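Local coordinates for protein BauA (Acinetobacter baumannii, PDB 6HCP) that imports ferric preacinetobactin across the bacterial outer membrane, acting as a TonB-dependent siderophore transporter, at residues S117-F122 against M291-Y296; T312-Y317 against A340-K345; F412-T417 against S451-L456; L418-F423 against R443-K448. All coordinates share one frame; numbering follows the deposited sequence.

Contact 1: residues S117-F122 against M291-Y296; sequences SMNGLF and MIRGEY. With EDO (1,2-ethanediol), chain V; EDO (1,2-ethanediol), chain P; EDO (1,2-ethanediol), chain G.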
# COMPACT_ATOMS: atom_id res chain seq x y z
N SER A 117 29.32 11.89 22.08
CA SER A 117 29.47 12.56 23.34
C SER A 117 28.10 12.88 23.95
O SER A 117 27.09 12.95 23.23
CB SER A 117 30.33 13.78 23.21
OG SER A 117 29.86 14.68 22.22
N MET A 118 28.08 13.00 25.28
CA MET A 118 26.91 13.44 26.03
C MET A 118 27.27 14.72 26.79
O MET A 118 28.21 14.72 27.56
CB MET A 118 26.41 12.39 27.02
CG MET A 118 25.13 12.84 27.74
SD MET A 118 24.55 11.63 28.95
CE MET A 118 24.15 10.25 27.89
N ASN A 119 26.64 15.84 26.40
CA ASN A 119 26.98 17.15 26.95
C ASN A 119 28.49 17.37 26.85
O ASN A 119 29.12 17.91 27.78
CB ASN A 119 26.50 17.25 28.40
CG ASN A 119 25.00 17.08 28.54
OD1 ASN A 119 24.24 17.63 27.75
ND2 ASN A 119 24.57 16.34 29.55
N GLY A 120 29.08 16.92 25.74
CA GLY A 120 30.49 17.20 25.42
C GLY A 120 31.45 16.13 25.93
O GLY A 120 32.65 16.21 25.62
N LEU A 121 30.97 15.17 26.72
CA LEU A 121 31.81 14.15 27.36
C LEU A 121 31.67 12.80 26.64
O LEU A 121 30.56 12.28 26.50
CB LEU A 121 31.40 14.00 28.83
CG LEU A 121 32.34 13.20 29.72
CD1 LEU A 121 33.71 13.89 29.85
CD2 LEU A 121 31.74 12.98 31.10
N PHE A 122 32.81 12.17 26.33
CA PHE A 122 32.84 10.89 25.64
C PHE A 122 32.84 9.74 26.67
O PHE A 122 33.11 9.95 27.86
CB PHE A 122 34.05 10.88 24.70
CG PHE A 122 33.97 11.91 23.61
CD1 PHE A 122 34.44 13.20 23.81
CD2 PHE A 122 33.36 11.62 22.40
CE1 PHE A 122 34.30 14.18 22.84
CE2 PHE A 122 33.23 12.60 21.42
CZ PHE A 122 33.73 13.87 21.62
N MET A 291 26.95 11.22 34.63
CA MET A 291 27.98 12.24 34.53
C MET A 291 27.60 13.47 35.35
O MET A 291 26.43 13.70 35.66
CB MET A 291 28.23 12.67 33.09
CG MET A 291 27.01 13.25 32.40
SD MET A 291 27.41 13.71 30.70
CE MET A 291 28.51 15.11 30.92
N ILE A 292 28.63 14.22 35.74
CA ILE A 292 28.46 15.46 36.45
C ILE A 292 29.37 16.50 35.82
O ILE A 292 30.53 16.20 35.46
CB ILE A 292 28.73 15.30 37.95
CG1 ILE A 292 28.51 16.62 38.70
CG2 ILE A 292 30.13 14.75 38.19
CD1 ILE A 292 28.44 16.44 40.20
N ARG A 293 28.84 17.70 35.68
CA ARG A 293 29.54 18.83 35.17
C ARG A 293 29.39 19.98 36.17
O ARG A 293 28.30 20.26 36.65
CB ARG A 293 28.97 19.30 33.83
CG ARG A 293 29.13 18.32 32.68
CD ARG A 293 28.49 18.83 31.40
NE ARG A 293 27.03 18.89 31.46
CZ ARG A 293 26.31 19.89 30.97
NH1 ARG A 293 26.91 20.94 30.42
NH2 ARG A 293 24.99 19.84 30.99
N GLY A 294 30.51 20.65 36.45
CA GLY A 294 30.53 21.83 37.33
C GLY A 294 31.23 22.98 36.64
O GLY A 294 32.15 22.76 35.86
N GLU A 295 30.70 24.18 36.83
CA GLU A 295 31.31 25.40 36.32
C GLU A 295 31.43 26.42 37.46
O GLU A 295 30.56 26.50 38.34
CB GLU A 295 30.49 25.99 35.18
CG GLU A 295 30.28 25.03 34.02
CD GLU A 295 29.39 25.57 32.91
OE1 GLU A 295 28.93 26.72 33.02
OE2 GLU A 295 29.09 24.79 31.99
N TYR A 296 32.51 27.20 37.44
CA TYR A 296 32.76 28.26 38.43
C TYR A 296 33.30 29.50 37.73
O TYR A 296 34.34 29.44 37.06
CB TYR A 296 33.70 27.78 39.54
CG TYR A 296 33.82 28.76 40.68
CD1 TYR A 296 32.82 28.88 41.62
CD2 TYR A 296 34.81 29.72 40.67
CE1 TYR A 296 32.85 29.87 42.59
CE2 TYR A 296 34.89 30.69 41.66
CZ TYR A 296 33.89 30.77 42.62
OH TYR A 296 33.97 31.72 43.59
C1 EDO V . 31.50 22.38 30.06
O1 EDO V . 31.32 23.61 30.78
C2 EDO V . 30.70 21.32 30.80
O2 EDO V . 29.80 22.01 31.68
C1 EDO P . 32.74 19.10 28.00
O1 EDO P . 33.34 20.23 28.63
C2 EDO P . 32.58 17.97 29.00
O2 EDO P . 31.26 18.01 29.53
C1 EDO G . 36.56 12.85 27.76
O1 EDO G . 35.48 13.25 26.88
C2 EDO G . 37.05 11.45 27.41
O2 EDO G . 37.88 11.48 26.23

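Contact 2: residues T312-Y317 against A340-K345; sequences TTEYKY and AFDVDK. With EDO (1,2-ethanediol), chain L; EDO (1,2-ethanediol), chain J.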
# COMPACT_ATOMS: atom_id res chain seq x y z
N THR A 312 28.63 1.66 32.02
CA THR A 312 28.86 0.26 31.83
C THR A 312 27.99 -0.21 30.66
O THR A 312 26.86 0.21 30.53
CB THR A 312 28.54 -0.55 33.09
OG1 THR A 312 27.15 -0.34 33.34
CG2 THR A 312 29.37 -0.14 34.29
N THR A 313 28.53 -1.16 29.91
CA THR A 313 27.86 -1.83 28.82
C THR A 313 27.95 -3.33 29.05
O THR A 313 29.03 -3.84 29.32
CB THR A 313 28.51 -1.48 27.48
OG1 THR A 313 28.36 -0.08 27.28
CG2 THR A 313 27.94 -2.29 26.33
N GLU A 314 26.83 -4.03 28.88
CA GLU A 314 26.82 -5.48 28.83
C GLU A 314 26.14 -5.90 27.53
O GLU A 314 24.97 -5.59 27.34
CB GLU A 314 26.06 -6.05 30.04
CG GLU A 314 26.68 -5.70 31.38
CD GLU A 314 25.88 -6.18 32.58
OE1 GLU A 314 24.86 -6.85 32.38
OE2 GLU A 314 26.34 -5.98 33.71
N TYR A 315 26.92 -6.52 26.64
CA TYR A 315 26.50 -6.93 25.32
C TYR A 315 26.46 -8.44 25.26
O TYR A 315 27.43 -9.10 25.62
CB TYR A 315 27.47 -6.41 24.26
CG TYR A 315 27.14 -6.81 22.84
CD1 TYR A 315 26.25 -6.08 22.06
CD2 TYR A 315 27.80 -7.87 22.24
CE1 TYR A 315 26.00 -6.43 20.75
CE2 TYR A 315 27.56 -8.22 20.92
CZ TYR A 315 26.63 -7.52 20.18
OH TYR A 315 26.42 -7.87 18.87
N LYS A 316 25.40 -8.97 24.62
CA LYS A 316 25.26 -10.39 24.38
C LYS A 316 24.64 -10.62 23.00
O LYS A 316 23.69 -9.96 22.63
CB LYS A 316 24.37 -11.02 25.45
CG LYS A 316 24.92 -10.98 26.87
CD LYS A 316 23.91 -11.56 27.87
CE LYS A 316 24.50 -11.81 29.24
NZ LYS A 316 25.03 -10.55 29.81
N TYR A 317 25.20 -11.59 22.27
CA TYR A 317 24.76 -11.91 20.92
C TYR A 317 24.80 -13.43 20.74
O TYR A 317 25.83 -14.05 20.93
CB TYR A 317 25.63 -11.23 19.86
CG TYR A 317 25.25 -11.57 18.44
CD1 TYR A 317 25.66 -12.74 17.85
CD2 TYR A 317 24.58 -10.65 17.65
CE1 TYR A 317 25.35 -13.04 16.53
CE2 TYR A 317 24.23 -10.94 16.35
CZ TYR A 317 24.59 -12.15 15.79
OH TYR A 317 24.30 -12.43 14.47
N ALA A 340 29.86 -12.24 23.97
CA ALA A 340 29.43 -11.35 25.02
C ALA A 340 30.64 -10.53 25.46
O ALA A 340 31.78 -11.02 25.36
CB ALA A 340 28.83 -12.09 26.20
N PHE A 341 30.38 -9.28 25.82
CA PHE A 341 31.43 -8.49 26.46
C PHE A 341 30.80 -7.54 27.47
O PHE A 341 29.63 -7.14 27.37
CB PHE A 341 32.33 -7.82 25.41
CG PHE A 341 31.65 -6.77 24.56
CD1 PHE A 341 31.46 -5.48 25.03
CD2 PHE A 341 31.22 -7.08 23.28
CE1 PHE A 341 30.83 -4.52 24.24
CE2 PHE A 341 30.62 -6.12 22.49
CZ PHE A 341 30.42 -4.85 22.97
N ASP A 342 31.58 -7.27 28.52
CA ASP A 342 31.23 -6.32 29.56
C ASP A 342 32.33 -5.27 29.59
O ASP A 342 33.51 -5.63 29.60
CB ASP A 342 31.15 -6.99 30.94
CG ASP A 342 30.12 -8.11 31.04
OD1 ASP A 342 29.09 -8.02 30.36
OD2 ASP A 342 30.45 -9.14 31.66
N VAL A 343 31.95 -4.00 29.62
CA VAL A 343 32.96 -2.93 29.64
C VAL A 343 32.55 -1.86 30.65
O VAL A 343 31.37 -1.46 30.76
CB VAL A 343 33.26 -2.40 28.23
CG1 VAL A 343 32.02 -2.24 27.38
CG2 VAL A 343 34.09 -1.12 28.21
N ASP A 344 33.53 -1.48 31.49
CA ASP A 344 33.40 -0.42 32.48
C ASP A 344 34.26 0.77 32.03
O ASP A 344 35.47 0.61 31.81
CB ASP A 344 33.86 -0.90 33.86
CG ASP A 344 32.92 -1.91 34.50
OD1 ASP A 344 31.72 -1.86 34.22
OD2 ASP A 344 33.40 -2.73 35.30
N LYS A 345 33.63 1.94 31.93
CA LYS A 345 34.24 3.13 31.37
C LYS A 345 34.25 4.23 32.44
O LYS A 345 33.28 4.40 33.16
CB LYS A 345 33.43 3.60 30.15
CG LYS A 345 33.50 2.70 28.92
CD LYS A 345 32.33 2.87 27.94
CE LYS A 345 31.25 1.83 28.20
NZ LYS A 345 29.90 2.32 27.88
C1 EDO L . 33.89 -6.29 33.55
O1 EDO L . 33.31 -5.29 34.40
C2 EDO L . 34.95 -5.61 32.71
O2 EDO L . 35.80 -4.79 33.52
C1 EDO J . 30.48 -7.09 17.71
O1 EDO J . 31.81 -7.29 17.24
C2 EDO J . 29.53 -7.70 16.69
O2 EDO J . 28.70 -8.70 17.27
O HOH W 1 27.57 -9.38 28.54

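Contact 3: residues F412-T417 against S451-L456; sequences FLFHST and SSVNTL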
# COMPACT_ATOMS: atom_id res chain seq x y z
N PHE A 412 34.87 -17.38 28.72
CA PHE A 412 35.76 -16.22 28.83
C PHE A 412 36.93 -16.35 27.87
O PHE A 412 37.52 -17.43 27.70
CB PHE A 412 36.21 -16.06 30.28
CG PHE A 412 37.29 -15.02 30.46
CD1 PHE A 412 36.99 -13.67 30.38
CD2 PHE A 412 38.62 -15.40 30.56
CE1 PHE A 412 37.99 -12.71 30.54
CE2 PHE A 412 39.62 -14.44 30.70
CZ PHE A 412 39.30 -13.10 30.68
N LEU A 413 37.23 -15.26 27.14
CA LEU A 413 38.30 -15.25 26.16
C LEU A 413 39.48 -14.42 26.68
O LEU A 413 40.59 -14.89 26.69
CB LEU A 413 37.79 -14.71 24.83
CG LEU A 413 36.74 -15.56 24.11
CD1 LEU A 413 36.28 -14.89 22.82
CD2 LEU A 413 37.25 -16.96 23.83
N PHE A 414 39.25 -13.15 27.01
CA PHE A 414 40.38 -12.27 27.39
C PHE A 414 39.85 -10.99 28.05
O PHE A 414 38.69 -10.60 27.88
CB PHE A 414 41.26 -11.94 26.19
CG PHE A 414 40.56 -11.23 25.05
CD1 PHE A 414 40.47 -9.85 25.04
CD2 PHE A 414 40.05 -11.94 23.98
CE1 PHE A 414 39.81 -9.20 24.00
CE2 PHE A 414 39.36 -11.29 22.97
CZ PHE A 414 39.25 -9.92 22.98
N HIS A 415 40.73 -10.40 28.87
CA HIS A 415 40.56 -9.13 29.49
C HIS A 415 41.32 -8.10 28.64
O HIS A 415 42.36 -8.41 28.09
CB HIS A 415 41.09 -9.18 30.93
CG HIS A 415 40.83 -7.94 31.71
ND1 HIS A 415 39.57 -7.65 32.22
CD2 HIS A 415 41.62 -6.89 32.01
CE1 HIS A 415 39.61 -6.48 32.83
NE2 HIS A 415 40.85 -5.98 32.69
N SER A 416 40.78 -6.89 28.50
CA SER A 416 41.45 -5.84 27.73
C SER A 416 41.19 -4.49 28.39
O SER A 416 40.29 -4.36 29.22
CB SER A 416 41.04 -5.86 26.29
OG SER A 416 39.64 -5.65 26.16
N THR A 417 42.06 -3.51 28.10
CA THR A 417 41.94 -2.18 28.62
C THR A 417 42.31 -1.19 27.51
O THR A 417 43.06 -1.50 26.59
CB THR A 417 42.80 -1.91 29.86
OG1 THR A 417 44.15 -1.74 29.43
CG2 THR A 417 42.72 -3.01 30.90
N SER A 451 45.83 -6.26 26.30
CA SER A 451 45.01 -7.47 26.22
C SER A 451 45.71 -8.62 26.96
O SER A 451 46.90 -8.84 26.78
CB SER A 451 44.77 -7.83 24.79
OG SER A 451 44.27 -9.16 24.70
N SER A 452 44.95 -9.38 27.74
CA SER A 452 45.48 -10.46 28.57
C SER A 452 45.99 -11.63 27.73
O SER A 452 46.69 -12.48 28.26
CB SER A 452 44.47 -10.95 29.57
OG SER A 452 43.42 -11.63 28.91
N VAL A 453 45.70 -11.66 26.42
CA VAL A 453 46.21 -12.75 25.58
C VAL A 453 47.23 -12.23 24.55
O VAL A 453 47.69 -13.00 23.73
CB VAL A 453 45.07 -13.50 24.86
CG1 VAL A 453 44.19 -14.21 25.87
CG2 VAL A 453 44.28 -12.57 23.95
N ASN A 454 47.58 -10.94 24.61
CA ASN A 454 48.62 -10.41 23.75
C ASN A 454 49.97 -10.82 24.34
O ASN A 454 50.22 -10.55 25.51
CB ASN A 454 48.55 -8.88 23.65
CG ASN A 454 49.49 -8.30 22.61
OD1 ASN A 454 49.87 -8.99 21.66
ND2 ASN A 454 49.77 -7.01 22.74
N THR A 455 50.86 -11.37 23.52
CA THR A 455 52.23 -11.64 23.99
C THR A 455 53.18 -10.53 23.51
O THR A 455 54.28 -10.38 24.05
CB THR A 455 52.72 -13.02 23.54
OG1 THR A 455 52.46 -13.13 22.14
CG2 THR A 455 52.03 -14.15 24.30
N LEU A 456 52.72 -9.71 22.55
CA LEU A 456 53.55 -8.62 22.01
C LEU A 456 53.59 -7.47 23.02
O LEU A 456 52.79 -7.40 23.95
CB LEU A 456 52.98 -8.17 20.66
CG LEU A 456 53.01 -9.22 19.54
CD1 LEU A 456 52.34 -8.68 18.28
CD2 LEU A 456 54.43 -9.66 19.22

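Contact 4: residues L418-F423 against R443-K448; sequences LSTSSF and RHQTVK. With EDO (1,2-ethanediol), chain N.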
# COMPACT_ATOMS: atom_id res chain seq x y z
N LEU A 418 41.77 0.02 27.65
CA LEU A 418 42.10 1.14 26.83
C LEU A 418 42.16 2.38 27.72
O LEU A 418 41.30 2.60 28.58
CB LEU A 418 41.03 1.33 25.75
CG LEU A 418 41.28 2.47 24.76
CD1 LEU A 418 42.57 2.25 24.00
CD2 LEU A 418 40.11 2.59 23.77
N SER A 419 43.22 3.16 27.54
CA SER A 419 43.45 4.38 28.30
C SER A 419 43.87 5.49 27.33
O SER A 419 44.73 5.26 26.48
CB SER A 419 44.50 4.18 29.36
OG SER A 419 44.04 3.28 30.35
N THR A 420 43.26 6.67 27.48
CA THR A 420 43.63 7.83 26.68
C THR A 420 43.65 9.07 27.56
O THR A 420 42.97 9.15 28.59
CB THR A 420 42.67 8.08 25.50
OG1 THR A 420 41.40 8.49 26.02
CG2 THR A 420 42.47 6.89 24.61
N SER A 421 44.55 9.99 27.23
CA SER A 421 44.58 11.27 27.93
C SER A 421 45.02 12.35 26.94
O SER A 421 45.64 12.04 25.91
CB SER A 421 45.48 11.20 29.11
OG SER A 421 46.82 11.11 28.66
N SER A 422 44.59 13.59 27.18
CA SER A 422 45.02 14.68 26.32
C SER A 422 45.11 15.99 27.11
O SER A 422 44.52 16.15 28.18
CB SER A 422 44.11 14.84 25.11
OG SER A 422 42.92 15.52 25.44
N PHE A 423 45.82 16.94 26.49
CA PHE A 423 45.90 18.30 26.98
C PHE A 423 45.78 19.17 25.74
O PHE A 423 46.44 18.93 24.72
CB PHE A 423 47.18 18.52 27.81
CG PHE A 423 47.40 17.46 28.88
CD1 PHE A 423 47.72 16.15 28.53
CD2 PHE A 423 47.16 17.73 30.22
CE1 PHE A 423 47.81 15.14 29.49
CE2 PHE A 423 47.29 16.73 31.18
CZ PHE A 423 47.55 15.43 30.81
N ARG A 443 46.58 20.05 20.48
CA ARG A 443 46.28 19.07 21.48
C ARG A 443 47.33 17.96 21.43
O ARG A 443 47.73 17.52 20.38
CB ARG A 443 44.87 18.52 21.30
CG ARG A 443 44.50 17.43 22.29
CD ARG A 443 43.03 16.97 22.19
NE ARG A 443 42.08 18.06 22.35
CZ ARG A 443 41.84 18.70 23.49
NH1 ARG A 443 42.23 18.18 24.64
NH2 ARG A 443 41.20 19.87 23.44
N HIS A 444 47.76 17.53 22.61
CA HIS A 444 48.69 16.43 22.75
C HIS A 444 47.91 15.26 23.33
O HIS A 444 47.27 15.38 24.36
CB HIS A 444 49.89 16.81 23.65
CG HIS A 444 50.93 15.74 23.72
ND1 HIS A 444 51.80 15.51 22.67
CD2 HIS A 444 51.25 14.86 24.69
CE1 HIS A 444 52.56 14.46 22.96
NE2 HIS A 444 52.28 14.08 24.21
N GLN A 445 47.95 14.14 22.60
CA GLN A 445 47.08 12.99 22.85
C GLN A 445 47.96 11.76 23.15
O GLN A 445 48.88 11.49 22.39
CB GLN A 445 46.23 12.72 21.61
CG GLN A 445 45.32 11.50 21.74
CD GLN A 445 44.08 11.83 22.54
OE1 GLN A 445 43.36 12.79 22.26
NE2 GLN A 445 43.83 11.02 23.55
N THR A 446 47.59 11.01 24.18
CA THR A 446 48.23 9.75 24.49
C THR A 446 47.20 8.62 24.48
O THR A 446 46.07 8.81 24.88
CB THR A 446 48.98 9.82 25.82
OG1 THR A 446 49.91 10.91 25.73
CG2 THR A 446 49.78 8.57 26.12
N VAL A 447 47.65 7.40 24.18
CA VAL A 447 46.79 6.21 24.20
C VAL A 447 47.63 4.98 24.54
O VAL A 447 48.78 4.83 24.08
CB VAL A 447 46.09 6.03 22.85
CG1 VAL A 447 47.07 5.89 21.71
CG2 VAL A 447 45.13 4.86 22.86
N LYS A 448 47.01 4.07 25.30
CA LYS A 448 47.58 2.76 25.55
C LYS A 448 46.45 1.73 25.60
O LYS A 448 45.51 1.91 26.35
CB LYS A 448 48.33 2.74 26.89
CG LYS A 448 49.06 1.44 27.17
CD LYS A 448 49.90 1.46 28.42
CE LYS A 448 50.60 0.13 28.61
NZ LYS A 448 51.34 0.08 29.89
C1 EDO N . 47.69 6.53 28.19
O1 EDO N . 48.20 5.83 29.32
C2 EDO N . 46.68 7.53 28.71
O2 EDO N . 47.27 8.27 29.78
O HOH W 2 45.34 0.55 28.83
O HOH W 3 48.80 13.35 26.24

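Contact 1: residues S117-F122 against M291-Y296
Met291 carries CG in the crowded position between its backbone N and carbonyl carbon (chi1 60°), and a bend at chi3 (-69°) swings CE round to the tight turn at Met118 and Leu121. The thioether closes on that turn. SD lies 3.4 Å from Met118 O and 3.8 Å from Met118 CG, while CE rests 3.7 Å from Leu121 CB, the Leu121 and Met291 side chains running antiparallel alongside one another. Within the turn, a type I' turn with Asn119 and Gly120 at its tip, the N-H of Leu121 donates to Met118 O. Two residues on from Met291, the Arg293 guanidinium takes Asn119 CB over one face, offset toward the rim and 3.5 Å from Arg293 NE. The amide and guanidinium stack with planes 27° apart. Each polar end is held elsewhere: Asn119 ND2 by Thr165, Arg293 NH2 by Tyr167, and the guanidinium also makes a cation-pi contact with Phe241. Ethanediol molecules, probably from the crystallisation liquor, lie beside the seam; one donates to Asn119 O from its O2 at 2.8 Å, and another bonds Glu295 OE2 through both hydroxyls. Plug turn and barrel strand thus meet by sulfur contact and flat stacking, without a direct hydrogen bond, which implies a seam that relies on shape here and leaves its polar groups to third residues and small solvent molecules.

Contact 2: residues T312-Y317 against A340-K345
Thr313 OG1 is gripped by two groups: Lys345 NZ donates to it at 2.9 Å, and Asp287 OD1 on the preceding strand is its other partner. Lys345 NZ is bonded to Ser311 OG as well, so the buried ammonium has a hydroxyl on either side of Thr312 in the chain; Asp287, joined to it through Thr313 OG1, probably helps to favour the charge. On the same face of the sheet, Tyr315 and Phe341 form a hydrogen-bonded pair. Tyr315 CB lies over the Phe341 ring, 3.6 Å from its centroid, while the two rings, with planes 22° apart, are offset until little of one covers the other. Tyr315 CD2 comes to 3.3 Å from Phe341 CE2, which is tight. Beneath them Tyr315 N donates almost straight (178°) to Phe341 O at 2.9 Å. On the other face, Lys316 NZ donates to a water that lies 2.7 Å from Asp342 OD1. These antiparallel strands belong to the barrel wall, with strand 282-297 flanking 312-317 and strand 361-381 flanking 340-345; the aromatic face looks onto Trp100, Phe127 and Tyr128 of the plug.

Contact 3: residues F412-T417 against S451-L456
Phe414 lays its CB against both methyls of Val453, with CG1 at 3.7 Å from that CB and CG2 at 3.8 Å, the two side chains crossing at about a right angle. Its CG sits between the backbone N and the carbonyl carbon (chi1 60°), and the ring leads off past Ser451, where CD1 passes 3.9 Å from Ser451 OG. The polar half of the contact belongs to His415 and Ser452. Ser452 N donates to His415 O at 2.8 Å, from a little outside the carbonyl plane. In return His415 N donates to Ser452 OG at 3.0 Å, with an angle of 162° at the hydrogen. In a regular antiparallel ladder that second bond would go to a backbone carbonyl; here the hydroxyl takes its place, because the chain is already leaving the sheet. The departure is a type I turn from Ser451 to Asn454, closed by Asn454 N to Ser451 O at 3.1 Å, and Ser451 OG receives a weak, long bond from Val453 N. Ser416 and Ser451, a non-hydrogen-bonded pair, form the one beta bridge between the two segments. The contact lies on the surface, at the end of a barrel strand. Across strand 412-431 from the turn, strand 361-381 takes the other edge: Leu413 and Phe414 both face Asp378 in a classic beta bulge, and His415 ND1 bonds Asp377. Strand 436-451 ends at Ser451, whose N is held by Glu458 in the loop that leads on to strand 461-473.

Contact 4: residues L418-F423 against R443-K448
Leu418-Phe423 and Arg443-Lys448 are facing stretches of a beta hairpin in the wall of the transmembrane barrel, antiparallel with segment axes 4.7 Å apart at closest. Backbone bonds come first: Ser419 with Lys448, Ser421 with Thr446 and Phe423 with His444 are hydrogen-bonded pairs, each closed by two N-H to O bonds. The bond from Thr446 N to Ser421 O is short and nearly straight, 2.8 Å and 173°. Among the polar side chains, Arg443 turns NE at chi3 (-56°); its NH1 donates to Ser422 OG at 2.9 Å, with the hydroxyl close to the guanidinium plane. Ser422 OG is bonded to Thr370 as well, and NH1 to Asn368. The same guanidinium bonds Leu147 O through NH2 and makes a cation-pi contact with Phe51, so one arginine of the hairpin also binds the plug. In Gln445, chi2 (79°) turns CD back; NE2 makes a weak bond to Thr446 O, and OE1 a weak one to Met151 N. Apolar packing follows on the face carrying Thr420, Ser422, Gln445 and Val447: Val447 CG2 touches Thr420 CG2 at 3.8 Å, and Leu418 CD1 reaches the same Val447 methyl at an equal distance. On the other face, which includes Ser421, Phe423, His444 and Thr446, solvent and small molecules take over. The side chain of Phe423 is about 4 Å from a bound C8E detergent molecule, consistent with a surface turned toward the membrane. A water sits 2.7 Å from Thr446 OG1, which also bonds Ser462, while Ser421 OG shares a hydrogen bond of 3.1 Å with O2 of an ethanediol.

All four contacts involve the barrel, but only contact 1 pairs a plug segment with it. Strand 282-297, which contact 1 uses, is followed in the chain and flanked in the wall by strand 302-318 of contact 2; the two contacts lie about 23 Å apart between centres, nearest atoms about 7 Å. Contacts 3 and 4 share strand 412-431, their segments adjoining in sequence with centres about 21 Å apart, and contact 4 falls within the span of chain that contact 3 brackets. Strand 361-381 separates contact 2 from that hairpin, leaving contacts 2 and 3 about 16 Å apart between centres. Contact 4 is about 18 Å from contact 1, centre to centre.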